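Local coordinates for putative phosphomethylpyrimidine kinase (Bacteroides thetaiotaomicron, PDB 3MBJ), which probably phosphorylates pyridoxal and related forms of vitamin B6 using ATP, as a zinc-containing member of the ribokinase clan, at residues Asp62-Ile67 with Pro89-Ile94; Asp225-Val230 with Gln250-Gly255. All coordinates share one frame; numbering follows the deposited sequence.

Contact 1 and contact 2 are both meetings of two helices flanking the central mixed sheet of a ribokinase-type fold, and they illustrate how separate helix pairs around one sheet are packed. Along the chain they come in series: contact 1 closes before contact 2 opens. Their centres lie about 28 Å apart, on opposite sides of the chain's centre, and their nearest atoms remain about 12 Å from each other. Strand 80-83 relates the two, since it runs between the helices of contact 1 in sequence while its Tyr82 touches Thr228 and Ser229 of contact 2. The chain thus secures distant parts of its helical layers independently, around a shared sheet.

Contact 1 (Asp62-Ile67 with Pro89-Ile94); sequences DEMPKI and PRQIQI
Arg90 meets Pro65 at the outer margin of this helix pair, where guanidinium NH2 comes obliquely to within 4.0 Å of Pro65 CG. Its chain leaves with CG opposite the backbone N (chi1 176°) and bends at chi2, which folds the guanidinium back over its own helix. There Ile94 CG1 lies under one face, 3.5 Å from the guanidinium plane and displaced toward its rim. A turn onward in the same helix, Gln93 OE1 accepts a hydrogen bond from Arg90 NH1 at 3.0 Å; the N-H approaches from above the carbonyl plane, and the angle of 142° at the hydrogen makes the bond distinctly bent. The Arg90 side chain also stands about 6 Å from a bound zinc ion and about 5 Å from the side chain of Asp97, a zinc ligand.

Gln91 contributes in a different way. Gly87 N binds its OE1, while NE2 donates to Thr61 OG1 and Thr43 O, and these three bonds hold the buried amide in a fixed orientation. Against it lies the selenium of Met64, a selenomethionine: SE is 3.9 Å from Gln91 NE2, the two chains crossing at about a right angle. The Met64 chain runs on extended from CB (chi2 168°), which carries SE out to the amide.

Ile94 completes the seam with two separate branches. Its CG2 packs 4.0 Å from Met64 CB, and the longer branch carries CD1 to 3.9 Å from Pro65 CG, with Pro65 CD almost as near. On the far flank, Glu63 and Ile67 pack against Leu58 and Ser56 of the second subunit. Helices 64-74 and 89-102 are successive in the chain, separated by parallel strand 80-83, so the contact is the side-by-side helix packing of consecutive alpha-beta units in the Rossmann-like sheet of the ribokinase fold.

Contact 2 (Asp225-Val230 with Gln250-Gly255); sequences DTFTSV and QFILQG
Thr226 meets Ile252 and Phe251 through its methyl group. CG2 stands opposite the backbone N, which directs it across the interface, whereas OG1 turns back to bond to Gly222 O. The modelled distance from this methyl to Ile252 CD1, 3.2 Å, is closer than usual for two carbons and is doubtful in detail. CG2 also reaches the edge of the Phe251 ring, in the ring plane, with CE2 3.7 Å away.

At Phe227 the roles are reversed: Ile252 CG1 approaches the edge of this ring, 4.4 Å from Phe227 CD1, and the side chain also packs on Ala248 and Thr249 of the opposing helix. Two residues on, Ser229 OG and N grip Asp225 O from opposite faces of its carbonyl plane, keeping that hydroxyl within its own helix. Val230 then extends CG2 obliquely to 3.6 Å from Phe251 CD2.

The Phe251 ring, swung out with chi1 179°, is thus shared by Thr226 and Val230, one helical turn apart, and Leu279 touches it as well. With alanine at this position a gap is likely to open between the helices, leaving Val230 CG2 without the ring and Thr226 CG2 with only Ile252 of these two.

Segments 225-230 and 250-255, on helices 223-236 and 241-260, run at 140° to each other, with axes 9.9 Å apart. Asp225 closes the Gly-Thr-Gly-Asp signature of the ribokinase superfamily, so the contact packs the helix bearing that motif. No hydrogen bond spans the segments; adhesion rests on apolar shape fit and dispersion, while the hydroxyl of Thr226 is satisfied by Gly222 O and that of Ser229 by Asp225 O.

Contact 1 (Asp62-Ile67 with Pro89-Ile94)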
# COMPACT_ATOMS: atom_id res chain seq x y z
N ASP A 62 -27.15 28.71 22.18
CA ASP A 62 -27.07 28.79 23.64
C ASP A 62 -26.17 27.75 24.31
O ASP A 62 -25.74 27.94 25.43
CB ASP A 62 -28.46 28.70 24.26
CG ASP A 62 -29.13 30.04 24.34
OD1 ASP A 62 -29.50 30.60 23.28
OD2 ASP A 62 -29.27 30.54 25.47
N GLU A 63 -25.95 26.61 23.66
CA GLU A 63 -25.06 25.59 24.24
C GLU A 63 -23.57 25.88 23.93
O GLU A 63 -22.70 25.51 24.70
CB GLU A 63 -25.45 24.18 23.77
CG GLU A 63 -24.83 23.05 24.61
CD GLU A 63 -25.36 22.98 26.03
OE1 GLU A 63 -26.36 23.67 26.34
OE2 GLU A 63 -24.78 22.22 26.85
N MSE A 64 -23.29 26.55 22.82
CA MSE A 64 -21.90 26.79 22.42
C MSE A 64 -21.03 27.34 23.55
O MSE A 64 -19.96 26.77 23.81
CB MSE A 64 -21.81 27.66 21.15
CG MSE A 64 -22.24 26.91 19.92
SE MSE A 64 -22.52 28.02 18.35
CE MSE A 64 -20.70 28.10 17.85
N PRO A 65 -21.47 28.42 24.23
CA PRO A 65 -20.65 29.00 25.31
C PRO A 65 -20.43 28.08 26.51
O PRO A 65 -19.39 28.17 27.16
CB PRO A 65 -21.43 30.25 25.75
CG PRO A 65 -22.30 30.60 24.54
CD PRO A 65 -22.66 29.25 23.96
N LYS A 66 -21.41 27.23 26.79
CA LYS A 66 -21.30 26.25 27.86
C LYS A 66 -20.22 25.19 27.58
O LYS A 66 -19.48 24.81 28.48
CB LYS A 66 -22.67 25.58 28.08
CG LYS A 66 -23.76 26.56 28.59
CD LYS A 66 -25.17 25.99 28.47
CE LYS A 66 -26.22 26.88 29.13
NZ LYS A 66 -27.50 26.11 29.28
N ILE A 67 -20.16 24.73 26.34
CA ILE A 67 -19.12 23.79 25.89
C ILE A 67 -17.75 24.43 26.02
O ILE A 67 -16.83 23.83 26.57
CB ILE A 67 -19.37 23.33 24.41
CG1 ILE A 67 -20.61 22.40 24.34
CG2 ILE A 67 -18.10 22.65 23.81
CD1 ILE A 67 -21.22 22.25 22.97
N PRO A 89 -25.01 36.70 13.42
CA PRO A 89 -23.99 37.53 14.05
C PRO A 89 -23.65 37.09 15.46
O PRO A 89 -22.52 37.20 15.88
CB PRO A 89 -24.63 38.91 14.04
CG PRO A 89 -25.55 38.88 12.82
CD PRO A 89 -26.07 37.51 12.78
N ARG A 90 -24.63 36.58 16.19
CA ARG A 90 -24.37 36.09 17.54
C ARG A 90 -23.38 34.90 17.51
O ARG A 90 -22.42 34.88 18.28
CB ARG A 90 -25.70 35.74 18.21
CG ARG A 90 -25.60 35.13 19.58
CD ARG A 90 -24.73 35.89 20.59
NE ARG A 90 -24.71 35.12 21.85
CZ ARG A 90 -23.69 35.04 22.73
NH1 ARG A 90 -22.54 35.69 22.55
NH2 ARG A 90 -23.84 34.27 23.81
N GLN A 91 -23.57 33.95 16.59
CA GLN A 91 -22.61 32.84 16.48
C GLN A 91 -21.22 33.36 16.10
O GLN A 91 -20.23 32.86 16.62
CB GLN A 91 -23.06 31.75 15.49
CG GLN A 91 -24.39 31.16 15.85
CD GLN A 91 -24.63 29.80 15.22
OE1 GLN A 91 -24.16 29.50 14.12
NE2 GLN A 91 -25.40 28.96 15.92
N ILE A 92 -21.13 34.33 15.19
CA ILE A 92 -19.85 34.93 14.85
C ILE A 92 -19.20 35.50 16.12
O ILE A 92 -17.99 35.39 16.27
CB ILE A 92 -19.98 36.02 13.76
CG1 ILE A 92 -20.18 35.37 12.38
CG2 ILE A 92 -18.75 36.97 13.72
CD1 ILE A 92 -20.68 36.34 11.26
N GLN A 93 -19.99 36.09 17.03
CA GLN A 93 -19.46 36.72 18.27
C GLN A 93 -18.84 35.64 19.17
O GLN A 93 -17.74 35.77 19.69
CB GLN A 93 -20.57 37.54 18.99
CG GLN A 93 -20.22 38.20 20.35
CD GLN A 93 -21.45 38.89 20.98
OE1 GLN A 93 -22.53 38.31 21.06
NE2 GLN A 93 -21.29 40.14 21.41
N ILE A 94 -19.57 34.54 19.31
CA ILE A 94 -19.13 33.41 20.11
C ILE A 94 -17.84 32.86 19.54
O ILE A 94 -16.87 32.71 20.23
CB ILE A 94 -20.22 32.29 20.15
CG1 ILE A 94 -21.45 32.83 20.91
CG2 ILE A 94 -19.65 31.00 20.79
CD1 ILE A 94 -22.72 31.92 20.85

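Contact 2 (Asp225-Val230 with Gln250-Gly255)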
# COMPACT_ATOMS: atom_id res chain seq x y z
N ASP A 225 -17.40 22.15 2.18
CA ASP A 225 -16.89 21.64 3.45
C ASP A 225 -15.83 20.53 3.23
O ASP A 225 -14.84 20.41 3.98
CB ASP A 225 -18.01 21.07 4.32
CG ASP A 225 -19.05 22.11 4.72
OD1 ASP A 225 -18.68 23.24 5.05
OD2 ASP A 225 -20.26 21.79 4.79
N THR A 226 -16.06 19.73 2.20
CA THR A 226 -15.08 18.73 1.82
C THR A 226 -13.77 19.38 1.35
O THR A 226 -12.69 18.98 1.77
CB THR A 226 -15.67 17.77 0.73
OG1 THR A 226 -16.87 17.23 1.25
CG2 THR A 226 -14.70 16.58 0.39
N PHE A 227 -13.87 20.35 0.44
CA PHE A 227 -12.72 21.05 -0.05
C PHE A 227 -11.89 21.57 1.14
O PHE A 227 -10.69 21.28 1.28
CB PHE A 227 -13.15 22.21 -0.94
CG PHE A 227 -12.01 22.95 -1.56
CD1 PHE A 227 -11.36 22.44 -2.65
CD2 PHE A 227 -11.61 24.16 -1.06
CE1 PHE A 227 -10.29 23.11 -3.22
CE2 PHE A 227 -10.54 24.84 -1.62
CZ PHE A 227 -9.88 24.31 -2.70
N THR A 228 -12.54 22.34 2.00
CA THR A 228 -11.83 23.11 2.97
C THR A 228 -11.29 22.20 4.06
O THR A 228 -10.27 22.52 4.64
CB THR A 228 -12.68 24.25 3.52
OG1 THR A 228 -12.99 25.16 2.45
CG2 THR A 228 -11.94 25.00 4.61
N SER A 229 -11.96 21.06 4.30
CA SER A 229 -11.40 20.04 5.20
C SER A 229 -10.10 19.48 4.64
O SER A 229 -9.18 19.26 5.40
CB SER A 229 -12.38 18.87 5.46
OG SER A 229 -13.57 19.32 6.07
N VAL A 230 -10.02 19.27 3.32
CA VAL A 230 -8.80 18.72 2.73
C VAL A 230 -7.69 19.80 2.73
O VAL A 230 -6.54 19.52 3.10
CB VAL A 230 -9.03 18.03 1.34
CG1 VAL A 230 -7.66 17.66 0.63
CG2 VAL A 230 -10.01 16.83 1.47
N GLN A 250 -8.16 17.61 -6.53
CA GLN A 250 -8.13 16.25 -7.09
C GLN A 250 -8.99 15.30 -6.29
O GLN A 250 -9.68 14.46 -6.85
CB GLN A 250 -6.68 15.68 -7.19
CG GLN A 250 -5.88 16.39 -8.30
CD GLN A 250 -4.51 15.82 -8.50
OE1 GLN A 250 -4.28 14.62 -8.30
NE2 GLN A 250 -3.57 16.67 -8.91
N PHE A 251 -8.97 15.47 -4.97
CA PHE A 251 -9.78 14.64 -4.10
C PHE A 251 -11.26 14.82 -4.40
O PHE A 251 -11.98 13.84 -4.60
CB PHE A 251 -9.52 14.99 -2.66
CG PHE A 251 -10.34 14.20 -1.71
CD1 PHE A 251 -9.96 12.89 -1.42
CD2 PHE A 251 -11.45 14.74 -1.11
CE1 PHE A 251 -10.66 12.11 -0.56
CE2 PHE A 251 -12.20 13.96 -0.19
CZ PHE A 251 -11.79 12.62 0.06
N ILE A 252 -11.70 16.07 -4.45
CA ILE A 252 -13.08 16.37 -4.87
C ILE A 252 -13.42 15.79 -6.27
O ILE A 252 -14.49 15.19 -6.47
CB ILE A 252 -13.36 17.88 -4.90
CG1 ILE A 252 -13.24 18.50 -3.50
CG2 ILE A 252 -14.76 18.14 -5.48
CD1 ILE A 252 -14.19 17.93 -2.51
N LEU A 253 -12.53 16.00 -7.23
CA LEU A 253 -12.73 15.48 -8.61
C LEU A 253 -12.87 13.94 -8.59
O LEU A 253 -13.78 13.37 -9.20
CB LEU A 253 -11.55 15.91 -9.48
CG LEU A 253 -11.66 15.65 -10.98
CD1 LEU A 253 -13.01 16.21 -11.57
CD2 LEU A 253 -10.38 16.20 -11.77
N GLN A 254 -12.01 13.28 -7.82
CA GLN A 254 -12.12 11.82 -7.66
C GLN A 254 -13.46 11.40 -7.09
O GLN A 254 -14.07 10.39 -7.55
CB GLN A 254 -10.98 11.28 -6.81
CG GLN A 254 -9.65 11.24 -7.52
CD GLN A 254 -8.47 11.38 -6.59
OE1 GLN A 254 -8.51 11.02 -5.38
NE2 GLN A 254 -7.35 11.80 -7.17
N GLY A 255 -13.91 12.12 -6.09
CA GLY A 255 -15.20 11.80 -5.48
C GLY A 255 -16.37 12.02 -6.41
O GLY A 255 -17.28 11.21 -6.44